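Local coordinates for selenium-binding protein (Sulfolobus tokodaii, PDB 2ECE) that is of unknown function but adopts a beta-propeller fold and may bind selenium, at residues G38-D43 against P67-E72; G343-Y348 against G360-G365. One frame throughout, in Å; residues are numbered along the deposited sequence.

Contact 1: residues G38-D43 against P67-E72; sequences GINRAD and PYINDE
Asp43 marks the buried end of this meeting of two loops, and Asn40 with Ile69 its outer end. The CA–CB bond of Asp43 points at residues 67-72, and a chi1 of -65° sets CG anti to its own carbonyl carbon. From there OD2 reaches the backbone N of Glu72 at 2.7 Å, a weak bond because the N-H is bent well off line (125°). The same oxygen also takes bonds from Leu73 N and Thr35 OG1, and OD1 is held by Tyr34 N, so both carboxylate oxygens are gripped; so many donors would be expected to favour the charged form. Packing is tight beside it too, where Ala42 CB presses on Tyr68 O at 2.9 Å.

Two waters fill in where the loops do not bond directly. One gives its protons to Arg41 O and to Asp43 OD1, the latter at 2.7 Å, and accepts from Asn70 N. The second is fully four-coordinate, accepting from Asp43 N and Asp71 N while donating to Tyr68 O and Asp71 OD2.

Both loops belong to the beta-propeller: 38-43 links strands 27-33 and 44-49 within one four-stranded blade, and 67-72 carries the chain from outer strand 60-65 of that blade to strand 77-78 of the next sheet. Asp71 reaches further into that second blade, with a salt bridge to Arg107 and a bond to Tyr109 OH.

Toward solvent, among exposed residues, the packing is looser. Ile69 sends CG1 along the Arg41–Ala42 peptide, 4.3 Å from Ala42 CB, and its CD1 tip meets Asn40 OD1 at 3.5 Å, the two side chains crossing at about a right angle. Asn40, the centre of an inverse gamma turn, comes to Ile69 with CG anti to its backbone N.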
loop_
_atom_site.group_PDB
_atom_site.type_symbol
_atom_site.label_atom_id
_atom_site.label_comp_id
_atom_site.label_asym_id
_atom_site.label_seq_id
_atom_site.Cartn_x
_atom_site.Cartn_y
_atom_site.Cartn_z
ATOM N N GLY A 38 -3.705 -17.980 -13.592
ATOM C CA GLY A 38 -3.713 -19.272 -14.248
ATOM C C GLY A 38 -2.608 -19.352 -15.279
ATOM O O GLY A 38 -2.422 -20.382 -15.924
ATOM N N ILE A 39 -1.869 -18.259 -15.438
ATOM C CA ILE A 39 -0.770 -18.214 -16.391
ATOM C C ILE A 39 0.536 -18.568 -15.698
ATOM O O ILE A 39 0.920 -17.940 -14.711
ATOM C CB ILE A 39 -0.674 -16.824 -17.033
ATOM C CG1 ILE A 39 -1.909 -16.597 -17.906
ATOM C CG2 ILE A 39 0.602 -16.706 -17.857
ATOM C CD1 ILE A 39 -2.168 -15.165 -18.235
ATOM N N ASN A 40 1.214 -19.582 -16.226
ATOM C CA ASN A 40 2.467 -20.055 -15.652
ATOM C C ASN A 40 3.678 -19.215 -16.052
ATOM O O ASN A 40 4.525 -19.657 -16.828
ATOM C CB ASN A 40 2.682 -21.526 -16.039
ATOM C CG ASN A 40 3.701 -22.221 -15.154
ATOM O OD1 ASN A 40 3.695 -22.057 -13.932
ATOM N ND2 ASN A 40 4.572 -23.018 -15.765
ATOM N N ARG A 41 3.741 -17.996 -15.514
ATOM C CA ARG A 41 4.839 -17.058 -15.762
ATOM C C ARG A 41 5.166 -16.329 -14.465
ATOM O O ARG A 41 4.291 -16.097 -13.638
ATOM C CB ARG A 41 4.459 -16.002 -16.799
ATOM C CG ARG A 41 4.428 -16.458 -18.232
ATOM C CD ARG A 41 4.121 -15.256 -19.113
ATOM N NE ARG A 41 3.498 -15.632 -20.378
ATOM C CZ ARG A 41 2.894 -14.772 -21.192
ATOM N NH1 ARG A 41 2.831 -13.487 -20.869
ATOM N NH2 ARG A 41 2.346 -15.193 -22.325
ATOM N N ALA A 42 6.424 -15.948 -14.307
ATOM C CA ALA A 42 6.859 -15.247 -13.106
ATOM C C ALA A 42 6.270 -13.845 -13.003
ATOM O O ALA A 42 5.899 -13.233 -14.009
ATOM C CB ALA A 42 8.380 -15.166 -13.078
ATOM N N ASP A 43 6.166 -13.345 -11.777
ATOM C CA ASP A 43 5.674 -11.993 -11.561
ATOM C C ASP A 43 6.840 -11.110 -12.012
ATOM O O ASP A 43 7.916 -11.626 -12.324
ATOM C CB ASP A 43 5.347 -11.778 -10.079
ATOM C CG ASP A 43 4.194 -12.652 -9.607
ATOM O OD1 ASP A 43 3.525 -13.270 -10.467
ATOM O OD2 ASP A 43 3.942 -12.714 -8.384
ATOM N N PRO A 67 12.989 -14.671 -11.418
ATOM C CA PRO A 67 13.439 -16.051 -11.648
ATOM C C PRO A 67 12.528 -17.165 -11.145
ATOM O O PRO A 67 12.753 -18.328 -11.468
ATOM C CB PRO A 67 14.803 -16.082 -10.969
ATOM C CG PRO A 67 14.594 -15.161 -9.803
ATOM C CD PRO A 67 13.871 -13.995 -10.450
ATOM N N TYR A 68 11.521 -16.829 -10.346
ATOM C CA TYR A 68 10.602 -17.852 -9.849
ATOM C C TYR A 68 9.160 -17.473 -10.141
ATOM O O TYR A 68 8.853 -16.317 -10.434
ATOM C CB TYR A 68 10.752 -18.067 -8.336
ATOM C CG TYR A 68 12.139 -18.440 -7.875
ATOM C CD1 TYR A 68 13.046 -17.461 -7.479
ATOM C CD2 TYR A 68 12.548 -19.775 -7.836
ATOM C CE1 TYR A 68 14.327 -17.797 -7.050
ATOM C CE2 TYR A 68 13.828 -20.124 -7.409
ATOM C CZ TYR A 68 14.711 -19.131 -7.017
ATOM O OH TYR A 68 15.972 -19.465 -6.587
ATOM N N ILE A 69 8.275 -18.456 -10.033
ATOM C CA ILE A 69 6.859 -18.252 -10.284
ATOM C C ILE A 69 6.080 -18.215 -8.966
ATOM O O ILE A 69 6.532 -18.747 -7.957
ATOM C CB ILE A 69 6.320 -19.379 -11.205
ATOM C CG1 ILE A 69 6.918 -19.212 -12.605
ATOM C CG2 ILE A 69 4.809 -19.346 -11.266
ATOM C CD1 ILE A 69 6.740 -20.416 -13.504
ATOM N N ASN A 70 4.923 -17.560 -8.989
ATOM C CA ASN A 70 4.037 -17.425 -7.830
ATOM C C ASN A 70 4.574 -16.713 -6.581
ATOM O O ASN A 70 4.242 -17.097 -5.463
ATOM C CB ASN A 70 3.477 -18.794 -7.421
ATOM C CG ASN A 70 2.554 -19.379 -8.472
ATOM O OD1 ASN A 70 1.738 -18.670 -9.070
ATOM N ND2 ASN A 70 2.669 -20.680 -8.696
ATOM N N ASP A 71 5.389 -15.675 -6.763
ATOM C CA ASP A 71 5.912 -14.911 -5.624
ATOM C C ASP A 71 4.760 -14.126 -4.999
ATOM O O ASP A 71 4.698 -13.957 -3.783
ATOM C CB ASP A 71 6.970 -13.887 -6.078
ATOM C CG ASP A 71 8.364 -14.488 -6.247
ATOM O OD1 ASP A 71 8.920 -15.036 -5.268
ATOM O OD2 ASP A 71 8.916 -14.392 -7.361
ATOM N N GLU A 72 3.857 -13.684 -5.874
ATOM C CA GLU A 72 2.701 -12.837 -5.574
ATOM C C GLU A 72 3.265 -11.493 -5.143
ATOM O O GLU A 72 3.329 -11.178 -3.953
ATOM C CB GLU A 72 1.780 -13.409 -4.483
ATOM C CG GLU A 72 0.627 -12.447 -4.031
ATOM C CD GLU A 72 -0.782 -12.835 -4.526
ATOM O OE1 GLU A 72 -1.122 -14.038 -4.524
ATOM O OE2 GLU A 72 -1.567 -11.930 -4.896
HETATM O O HOH W 1 3.829 -15.915 -11.020
HETATM O O HOH W 2 6.913 -14.729 -9.192
#

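Contact 2: residues G343-Y348 against G360-G365; sequences GEVRQY and GKVKLG
Backbone hydrogen bonds come first: strands 344-348 and 360-363 run antiparallel, their axes 4.6 Å apart. Val345 and Val362 form a hydrogen-bonded pair whose bonds differ in aim. Val362 N meets Val345 O almost along the C=O axis at 3.0 Å, whereas Val345 N approaches Val362 O in the carbonyl plane. Gln347 N takes Gly360 O from above its plane at 2.8 Å, and the return bond from Gly360 N is weak. Past the last bridge, Leu364 N still binds Gly343 O, again from above the carbonyl plane.

Charged groups gather on the face of Glu344, Arg346, Lys361 and Lys363. Arg346, extended from CG to NE, grips Glu344 side-on. Arg346 NE lies 2.9 Å from Glu344 OE1, nearly in line with the carboxylate bond to that oxygen, and NH2 reaches the syn lone pair of the same atom. Both bonds lie in the guanidinium plane, as does that from NH1 to Tyr348 OH, so the group is held flat by its edge. Lys361, bent at chi3 (-62°), lays CE over one face of this plane, 3.8 Å from Arg346 NE. Its ammonium NZ stands 3.9 Å from Arg346 NH2, a like-charge proximity that the carboxylate probably eases. A water bridges Lys361 NZ to Glu344 OE2, which also bonds His369 NE2.

Apolar packing occupies the other face. Val345 CB rests on Val362 CG2 at 3.8 Å, and Val345 CG2 faces Leu364 CD1. Leu421 of strand 417-423 and Ile431 of strand 429-438 pack against this side.

Gly343 and Glu344 both face Leu339 in a G1 beta bulge at the entry to strand 344-349. That strand and 357-363 make the hairpin of the third and outermost fourth strands, the outer half of a four-stranded propeller blade.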
loop_
_atom_site.group_PDB
_atom_site.type_symbol
_atom_site.label_atom_id
_atom_site.label_comp_id
_atom_site.label_asym_id
_atom_site.label_seq_id
_atom_site.Cartn_x
_atom_site.Cartn_y
_atom_site.Cartn_z
ATOM N N GLY A 343 -16.190 0.938 -7.211
ATOM C CA GLY A 343 -15.471 1.396 -8.391
ATOM C C GLY A 343 -15.185 2.888 -8.436
ATOM O O GLY A 343 -15.565 3.573 -9.389
ATOM N N GLU A 344 -14.496 3.400 -7.420
ATOM C CA GLU A 344 -14.191 4.827 -7.381
ATOM C C GLU A 344 -12.863 5.159 -6.705
ATOM O O GLU A 344 -12.265 4.333 -6.010
ATOM C CB GLU A 344 -15.282 5.591 -6.613
ATOM C CG GLU A 344 -16.721 5.430 -7.097
ATOM C CD GLU A 344 -17.721 6.140 -6.178
ATOM O OE1 GLU A 344 -17.291 6.698 -5.143
ATOM O OE2 GLU A 344 -18.932 6.137 -6.481
ATOM N N VAL A 345 -12.416 6.386 -6.942
ATOM C CA VAL A 345 -11.241 6.940 -6.296
ATOM C C VAL A 345 -11.831 8.266 -5.850
ATOM O O VAL A 345 -12.447 8.975 -6.656
ATOM C CB VAL A 345 -10.061 7.230 -7.251
ATOM C CG1 VAL A 345 -8.967 7.956 -6.480
ATOM C CG2 VAL A 345 -9.496 5.935 -7.822
ATOM N N ARG A 346 -11.688 8.580 -4.568
ATOM C CA ARG A 346 -12.212 9.822 -4.024
ATOM C C ARG A 346 -11.086 10.665 -3.446
ATOM O O ARG A 346 -10.020 10.148 -3.086
ATOM C CB ARG A 346 -13.230 9.536 -2.918
ATOM C CG ARG A 346 -14.455 8.764 -3.368
ATOM C CD ARG A 346 -15.445 8.618 -2.222
ATOM N NE ARG A 346 -16.667 7.939 -2.640
ATOM C CZ ARG A 346 -17.777 7.881 -1.914
ATOM N NH1 ARG A 346 -17.831 8.462 -0.724
ATOM N NH2 ARG A 346 -18.839 7.245 -2.385
ATOM N N GLN A 347 -11.338 11.967 -3.361
ATOM C CA GLN A 347 -10.392 12.919 -2.805
ATOM C C GLN A 347 -11.110 13.648 -1.676
ATOM O O GLN A 347 -12.157 14.254 -1.890
ATOM C CB GLN A 347 -9.955 13.935 -3.863
ATOM C CG GLN A 347 -9.109 15.072 -3.303
ATOM C CD GLN A 347 -8.988 16.243 -4.261
ATOM O OE1 GLN A 347 -7.895 16.574 -4.729
ATOM N NE2 GLN A 347 -10.113 16.874 -4.560
ATOM N N TYR A 348 -10.557 13.577 -0.471
ATOM C CA TYR A 348 -11.153 14.255 0.670
ATOM C C TYR A 348 -10.228 15.354 1.170
ATOM O O TYR A 348 -9.043 15.120 1.410
ATOM C CB TYR A 348 -11.419 13.284 1.820
ATOM C CG TYR A 348 -12.592 12.360 1.621
ATOM C CD1 TYR A 348 -12.475 11.209 0.847
ATOM C CD2 TYR A 348 -13.825 12.635 2.217
ATOM C CE1 TYR A 348 -13.559 10.346 0.672
ATOM C CE2 TYR A 348 -14.915 11.783 2.051
ATOM C CZ TYR A 348 -14.775 10.638 1.276
ATOM O OH TYR A 348 -15.846 9.788 1.110
ATOM N N GLY A 360 -13.658 15.440 -4.579
ATOM C CA GLY A 360 -13.404 14.838 -5.877
ATOM C C GLY A 360 -13.764 13.365 -5.920
ATOM O O GLY A 360 -13.531 12.637 -4.952
ATOM N N LYS A 361 -14.322 12.922 -7.044
ATOM C CA LYS A 361 -14.726 11.527 -7.212
ATOM C C LYS A 361 -14.758 11.110 -8.682
ATOM O O LYS A 361 -15.383 11.776 -9.507
ATOM C CB LYS A 361 -16.115 11.310 -6.607
ATOM C CG LYS A 361 -16.672 9.906 -6.817
ATOM C CD LYS A 361 -18.174 9.819 -6.552
ATOM C CE LYS A 361 -18.543 10.167 -5.119
ATOM N NZ LYS A 361 -20.007 10.030 -4.896
ATOM N N VAL A 362 -14.075 10.018 -9.012
ATOM C CA VAL A 362 -14.084 9.511 -10.377
ATOM C C VAL A 362 -14.533 8.053 -10.341
ATOM O O VAL A 362 -14.358 7.364 -9.332
ATOM C CB VAL A 362 -12.690 9.606 -11.053
ATOM C CG1 VAL A 362 -12.286 11.062 -11.203
ATOM C CG2 VAL A 362 -11.658 8.833 -10.247
ATOM N N LYS A 363 -15.130 7.592 -11.435
ATOM C CA LYS A 363 -15.609 6.216 -11.523
ATOM C C LYS A 363 -14.736 5.407 -12.469
ATOM O O LYS A 363 -14.486 5.817 -13.599
ATOM C CB LYS A 363 -17.058 6.177 -12.025
ATOM C CG LYS A 363 -18.030 7.050 -11.255
ATOM C CD LYS A 363 -19.430 6.913 -11.839
ATOM C CE LYS A 363 -20.315 8.080 -11.455
ATOM N NZ LYS A 363 -20.433 8.223 -9.980
ATOM N N LEU A 364 -14.280 4.253 -12.000
ATOM C CA LEU A 364 -13.430 3.375 -12.794
ATOM C C LEU A 364 -13.805 1.933 -12.465
ATOM O O LEU A 364 -13.746 1.525 -11.302
ATOM C CB LEU A 364 -11.955 3.616 -12.452
ATOM C CG LEU A 364 -11.325 4.980 -12.751
ATOM C CD1 LEU A 364 -10.004 5.111 -11.995
ATOM C CD2 LEU A 364 -11.103 5.132 -14.257
ATOM N N GLY A 365 -14.194 1.169 -13.486
ATOM C CA GLY A 365 -14.580 -0.219 -13.277
ATOM C C GLY A 365 -15.580 -0.376 -12.143
ATOM O O GLY A 365 -16.551 0.374 -12.061
HETATM O O HOH W 3 -20.873 7.206 -5.194
#

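Set side by side, the two contacts differ as loop from sheet. Contact 1 is partly buried, joins segments without regular strand, and relies on one carboxylate and two waters, with no direct hydrogen bond from backbone to backbone. Contact 2 is buried and built on regular antiparallel pairing, with its charged groups on one face and the two valines on the other, against the neighbouring blade. They share no elements: contact 1 spans the passage between the blade containing strand 60-65 and the sheet that follows, contact 2 lies inside a later blade. Their centres are 31 Å apart and their nearest atoms about 19 Å, so neither touches the other.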